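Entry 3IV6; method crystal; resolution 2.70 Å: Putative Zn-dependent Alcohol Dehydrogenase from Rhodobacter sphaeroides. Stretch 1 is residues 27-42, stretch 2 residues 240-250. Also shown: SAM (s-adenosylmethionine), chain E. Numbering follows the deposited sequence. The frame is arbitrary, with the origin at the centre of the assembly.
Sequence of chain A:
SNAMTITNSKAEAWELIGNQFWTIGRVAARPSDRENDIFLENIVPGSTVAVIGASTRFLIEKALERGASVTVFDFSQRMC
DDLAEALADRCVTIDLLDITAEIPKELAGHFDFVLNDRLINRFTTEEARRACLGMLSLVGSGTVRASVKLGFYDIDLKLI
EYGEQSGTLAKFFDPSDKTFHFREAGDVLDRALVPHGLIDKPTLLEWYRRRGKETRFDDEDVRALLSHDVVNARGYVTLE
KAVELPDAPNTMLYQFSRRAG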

# COMPACT_ATOMS: atom_id res chain seq x y z
N VAL A 27 7.98 -13.58 -0.85
CA VAL A 27 6.85 -14.16 -0.14
C VAL A 27 6.43 -13.25 1.02
O VAL A 27 5.23 -13.06 1.26
CB VAL A 27 7.14 -15.61 0.34
CG1 VAL A 27 6.09 -16.08 1.37
CG2 VAL A 27 7.19 -16.57 -0.85
N ALA A 28 7.41 -12.66 1.72
CA ALA A 28 7.11 -11.86 2.91
C ALA A 28 6.56 -10.47 2.57
O ALA A 28 6.33 -9.65 3.45
CB ALA A 28 8.34 -11.75 3.85
N ALA A 29 6.38 -10.19 1.30
CA ALA A 29 5.96 -8.86 0.92
C ALA A 29 4.43 -8.82 0.84
O ALA A 29 3.84 -7.79 0.56
CB ALA A 29 6.62 -8.44 -0.40
N ARG A 30 3.81 -9.97 1.05
CA ARG A 30 2.36 -10.04 1.16
C ARG A 30 1.98 -10.60 2.51
O ARG A 30 2.81 -11.21 3.18
CB ARG A 30 1.77 -10.90 0.07
CG ARG A 30 2.23 -12.29 0.07
CD ARG A 30 1.22 -13.14 -0.68
NE ARG A 30 1.69 -14.49 -0.98
CZ ARG A 30 2.62 -14.78 -1.88
NH1 ARG A 30 3.21 -13.78 -2.56
NH2 ARG A 30 2.98 -16.06 -2.10
N PRO A 31 0.72 -10.42 2.93
CA PRO A 31 0.38 -11.03 4.22
C PRO A 31 0.48 -12.55 4.18
O PRO A 31 0.18 -13.15 3.18
CB PRO A 31 -1.06 -10.57 4.48
CG PRO A 31 -1.26 -9.39 3.55
CD PRO A 31 -0.38 -9.60 2.38
N SER A 32 0.93 -13.15 5.26
CA SER A 32 0.79 -14.61 5.46
C SER A 32 -0.67 -15.09 5.67
O SER A 32 -1.62 -14.29 5.77
CB SER A 32 1.60 -15.01 6.67
OG SER A 32 1.06 -14.31 7.78
N ASP A 33 -0.88 -16.40 5.75
CA ASP A 33 -2.22 -16.89 6.10
C ASP A 33 -2.72 -16.25 7.41
O ASP A 33 -3.80 -15.64 7.44
CB ASP A 33 -2.27 -18.42 6.19
CG ASP A 33 -2.06 -19.11 4.84
OD1 ASP A 33 -1.97 -18.43 3.78
OD2 ASP A 33 -1.97 -20.37 4.86
N ARG A 34 -1.93 -16.34 8.47
CA ARG A 34 -2.33 -15.80 9.74
C ARG A 34 -2.76 -14.35 9.66
O ARG A 34 -3.74 -13.91 10.34
CB ARG A 34 -1.17 -15.90 10.73
CG ARG A 34 -1.53 -16.65 11.95
CD ARG A 34 -1.50 -18.17 11.68
NE ARG A 34 -2.72 -18.78 12.18
CZ ARG A 34 -2.88 -20.07 12.36
NH1 ARG A 34 -4.03 -20.53 12.81
NH2 ARG A 34 -1.88 -20.89 12.10
N GLU A 35 -1.98 -13.60 8.87
CA GLU A 35 -2.18 -12.16 8.76
C GLU A 35 -3.44 -11.80 7.94
O GLU A 35 -4.13 -10.84 8.26
CB GLU A 35 -0.94 -11.51 8.20
CG GLU A 35 0.20 -11.56 9.16
CD GLU A 35 1.50 -11.05 8.59
OE1 GLU A 35 1.71 -11.09 7.35
OE2 GLU A 35 2.31 -10.61 9.42
N ASN A 36 -3.71 -12.58 6.89
CA ASN A 36 -4.98 -12.47 6.19
C ASN A 36 -6.13 -12.57 7.20
O ASN A 36 -7.03 -11.73 7.22
CB ASN A 36 -5.12 -13.56 5.12
CG ASN A 36 -4.24 -13.32 3.90
OD1 ASN A 36 -3.74 -12.22 3.68
ND2 ASN A 36 -4.07 -14.34 3.09
N ASP A 37 -6.06 -13.58 8.06
CA ASP A 37 -7.01 -13.76 9.14
C ASP A 37 -7.14 -12.57 10.10
O ASP A 37 -8.25 -12.16 10.47
CB ASP A 37 -6.69 -15.05 9.88
CG ASP A 37 -6.91 -16.28 9.02
OD1 ASP A 37 -7.43 -16.12 7.88
OD2 ASP A 37 -6.56 -17.40 9.46
N ILE A 38 -6.03 -11.99 10.52
CA ILE A 38 -6.09 -10.83 11.40
C ILE A 38 -6.75 -9.61 10.74
O ILE A 38 -7.44 -8.84 11.39
CB ILE A 38 -4.69 -10.48 11.89
CG1 ILE A 38 -4.17 -11.57 12.81
CG2 ILE A 38 -4.65 -9.10 12.57
CD1 ILE A 38 -2.66 -11.56 12.97
N PHE A 39 -6.50 -9.45 9.45
CA PHE A 39 -7.07 -8.38 8.62
C PHE A 39 -8.59 -8.51 8.58
O PHE A 39 -9.31 -7.56 8.29
CB PHE A 39 -6.50 -8.46 7.18
CG PHE A 39 -5.39 -7.47 6.90
CD1 PHE A 39 -4.08 -7.90 6.79
CD2 PHE A 39 -5.66 -6.10 6.80
CE1 PHE A 39 -3.07 -6.99 6.56
CE2 PHE A 39 -4.64 -5.19 6.57
CZ PHE A 39 -3.33 -5.63 6.45
N LEU A 40 -9.08 -9.70 8.90
CA LEU A 40 -10.44 -10.05 8.60
C LEU A 40 -11.27 -10.36 9.84
O LEU A 40 -12.42 -10.73 9.73
CB LEU A 40 -10.47 -11.27 7.66
CG LEU A 40 -10.05 -11.04 6.21
CD1 LEU A 40 -10.10 -12.36 5.45
CD2 LEU A 40 -10.95 -10.04 5.59
N GLU A 41 -10.67 -10.23 11.01
CA GLU A 41 -11.37 -10.57 12.23
C GLU A 41 -12.61 -9.73 12.46
O GLU A 41 -12.58 -8.53 12.29
CB GLU A 41 -10.46 -10.40 13.43
CG GLU A 41 -9.28 -11.33 13.43
CD GLU A 41 -8.37 -11.05 14.60
OE1 GLU A 41 -8.63 -10.09 15.36
OE2 GLU A 41 -7.38 -11.79 14.74
N ASN A 42 -13.68 -10.38 12.89
CA ASN A 42 -14.92 -9.68 13.20
C ASN A 42 -15.59 -9.18 11.96
O ASN A 42 -16.56 -8.44 12.05
CB ASN A 42 -14.68 -8.50 14.13
CG ASN A 42 -14.12 -8.90 15.45
OD1 ASN A 42 -14.01 -10.09 15.76
ND2 ASN A 42 -13.73 -7.91 16.26
N GLU A 240 -8.18 3.20 17.03
CA GLU A 240 -8.77 2.17 17.88
C GLU A 240 -7.77 1.14 18.32
O GLU A 240 -7.83 0.64 19.44
CB GLU A 240 -9.89 1.48 17.14
CG GLU A 240 -11.01 2.46 16.77
CD GLU A 240 -12.04 1.91 15.83
OE1 GLU A 240 -12.18 0.70 15.69
OE2 GLU A 240 -12.72 2.72 15.22
N LYS A 241 -6.84 0.79 17.44
CA LYS A 241 -5.77 -0.11 17.86
C LYS A 241 -4.64 -0.21 16.88
O LYS A 241 -4.72 0.31 15.77
CB LYS A 241 -6.28 -1.50 18.30
CG LYS A 241 -6.90 -2.38 17.24
CD LYS A 241 -7.24 -3.74 17.83
CE LYS A 241 -7.91 -4.65 16.81
NZ LYS A 241 -7.92 -6.08 17.27
N ALA A 242 -3.59 -0.89 17.31
CA ALA A 242 -2.36 -0.96 16.54
C ALA A 242 -1.65 -2.23 16.95
O ALA A 242 -1.21 -2.34 18.07
CB ALA A 242 -1.51 0.23 16.83
N VAL A 243 -1.53 -3.18 16.05
CA VAL A 243 -0.94 -4.45 16.43
C VAL A 243 0.29 -4.86 15.60
O VAL A 243 0.26 -4.81 14.38
CB VAL A 243 -2.02 -5.52 16.33
CG1 VAL A 243 -1.48 -6.85 16.78
CG2 VAL A 243 -3.14 -5.09 17.19
N GLU A 244 1.36 -5.26 16.28
CA GLU A 244 2.57 -5.73 15.61
C GLU A 244 2.36 -7.12 15.01
O GLU A 244 2.06 -8.08 15.73
CB GLU A 244 3.75 -5.75 16.58
CG GLU A 244 3.54 -6.64 17.79
CD GLU A 244 4.76 -6.69 18.70
OE1 GLU A 244 4.58 -6.85 19.92
OE2 GLU A 244 5.89 -6.57 18.18
N LEU A 245 2.51 -7.22 13.70
CA LEU A 245 2.11 -8.42 12.97
C LEU A 245 3.14 -9.54 13.13
O LEU A 245 4.34 -9.27 13.23
CB LEU A 245 1.89 -8.11 11.49
CG LEU A 245 0.62 -7.33 11.14
CD1 LEU A 245 0.51 -7.14 9.64
CD2 LEU A 245 -0.61 -8.03 11.70
N PRO A 246 2.67 -10.78 13.15
CA PRO A 246 3.51 -11.92 13.52
C PRO A 246 4.62 -12.16 12.49
O PRO A 246 5.79 -12.24 12.86
CB PRO A 246 2.53 -13.09 13.51
CG PRO A 246 1.48 -12.69 12.54
CD PRO A 246 1.34 -11.20 12.67
N ASP A 247 4.24 -12.27 11.22
CA ASP A 247 5.14 -12.79 10.20
C ASP A 247 5.90 -11.66 9.51
O ASP A 247 7.12 -11.71 9.38
CB ASP A 247 4.36 -13.62 9.17
CG ASP A 247 3.71 -14.84 9.78
OD1 ASP A 247 2.59 -15.19 9.36
OD2 ASP A 247 4.32 -15.46 10.68
N ALA A 248 5.16 -10.65 9.06
CA ALA A 248 5.73 -9.58 8.25
C ALA A 248 6.81 -8.83 9.03
O ALA A 248 6.93 -8.97 10.25
CB ALA A 248 4.65 -8.63 7.79
N PRO A 249 7.60 -8.03 8.32
CA PRO A 249 8.83 -7.47 8.88
C PRO A 249 8.57 -6.16 9.62
O PRO A 249 8.33 -5.13 8.98
CB PRO A 249 9.68 -7.20 7.63
CG PRO A 249 9.22 -8.21 6.64
CD PRO A 249 7.75 -8.38 6.89
N ASN A 250 8.61 -6.21 10.94
CA ASN A 250 8.35 -5.03 11.76
C ASN A 250 7.15 -4.23 11.27
O ASN A 250 7.24 -3.02 11.07
CB ASN A 250 9.59 -4.13 11.80
CG ASN A 250 9.63 -3.24 13.03
OD1 ASN A 250 9.31 -3.68 14.14
ND2 ASN A 250 10.01 -1.98 12.84
N SAM E . 1.54 -5.10 -2.77
CA SAM E . 1.82 -5.36 -1.37
C SAM E . 0.84 -6.36 -0.79
O SAM E . -0.08 -6.87 -1.45
OXT SAM E . 1.03 -6.67 0.36
CB SAM E . 1.87 -4.07 -0.56
CG SAM E . 1.90 -2.77 -1.38
SD SAM E . 0.31 -2.16 -2.02
CE SAM E . -0.86 -3.47 -1.58
C5' SAM E . 0.53 -2.22 -3.83
C4' SAM E . -0.71 -2.33 -4.71
O4' SAM E . -1.51 -1.17 -4.56
C3' SAM E . -0.38 -2.41 -6.19
O3' SAM E . -1.33 -3.29 -6.76
C2' SAM E . -0.66 -1.02 -6.72
O2' SAM E . -1.16 -1.06 -8.04
C1' SAM E . -1.72 -0.49 -5.78
N9 SAM E . -1.58 0.95 -5.56
C8 SAM E . -0.42 1.62 -5.26
N7 SAM E . -0.69 2.94 -5.16
C5 SAM E . -2.02 3.15 -5.38
C6 SAM E . -2.82 4.31 -5.39
N6 SAM E . -2.32 5.53 -5.16
N1 SAM E . -4.15 4.18 -5.67
C2 SAM E . -4.67 2.92 -5.96
N3 SAM E . -3.91 1.78 -5.93
C4 SAM E . -2.59 1.89 -5.65

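The contact joins a short helix that begins at D33, and the turn before it, to the segment 245-249 of the second stretch. The touching residues lie at least 200 positions apart in sequence. Together the two stretches bury 447 Å². The nearest CA pairs are A28 with A248 at 6.0 Å, S32 with D247 at 6.7 Å and E35 with L245 at 7.1 Å. The second stretch therefore runs opposite in sequence to the first.

E35 covers the most surface and organises the contact. Its side chain points toward the second stretch in an extended m, t conformation. OE2 of E35 accepts two backbone hydrogen bonds, from N of D247 at 3.1 Å and from N of A248 at 2.9 Å. The second is nearly straight, at 172°. One carboxylate oxygen thus serves two successive amides of the turn. The other oxygen, OE1 of E35, accepts from N of S32 at 3.0 Å. The carboxylate ties the start of its own helix to the partner loop, and E35 is buried.

L245 comes next in area. Its CB lies 3.3 Å from OE2 of E35. Its CD2 packs 4.3 Å from CG2 of I38, one helical turn beyond E35. CD1 of I38 also meets CD of P246 at 4.0 Å. These apolar contacts extend the interface along the helix.

D247 is the third large contributor. OG of S32 donates a hydrogen bond to OD1 of D247 at 2.4 Å. This is very short, and the position of OD1 is less certain because it crowds S32. S32 is also the N-cap: its OG accepts a weak hydrogen bond from N of E35 at 3.3 Å. The serine hydroxyl thus links the helix start to D247.

A28 adds a looser contact: its O lies 3.9 Å from CD of P249.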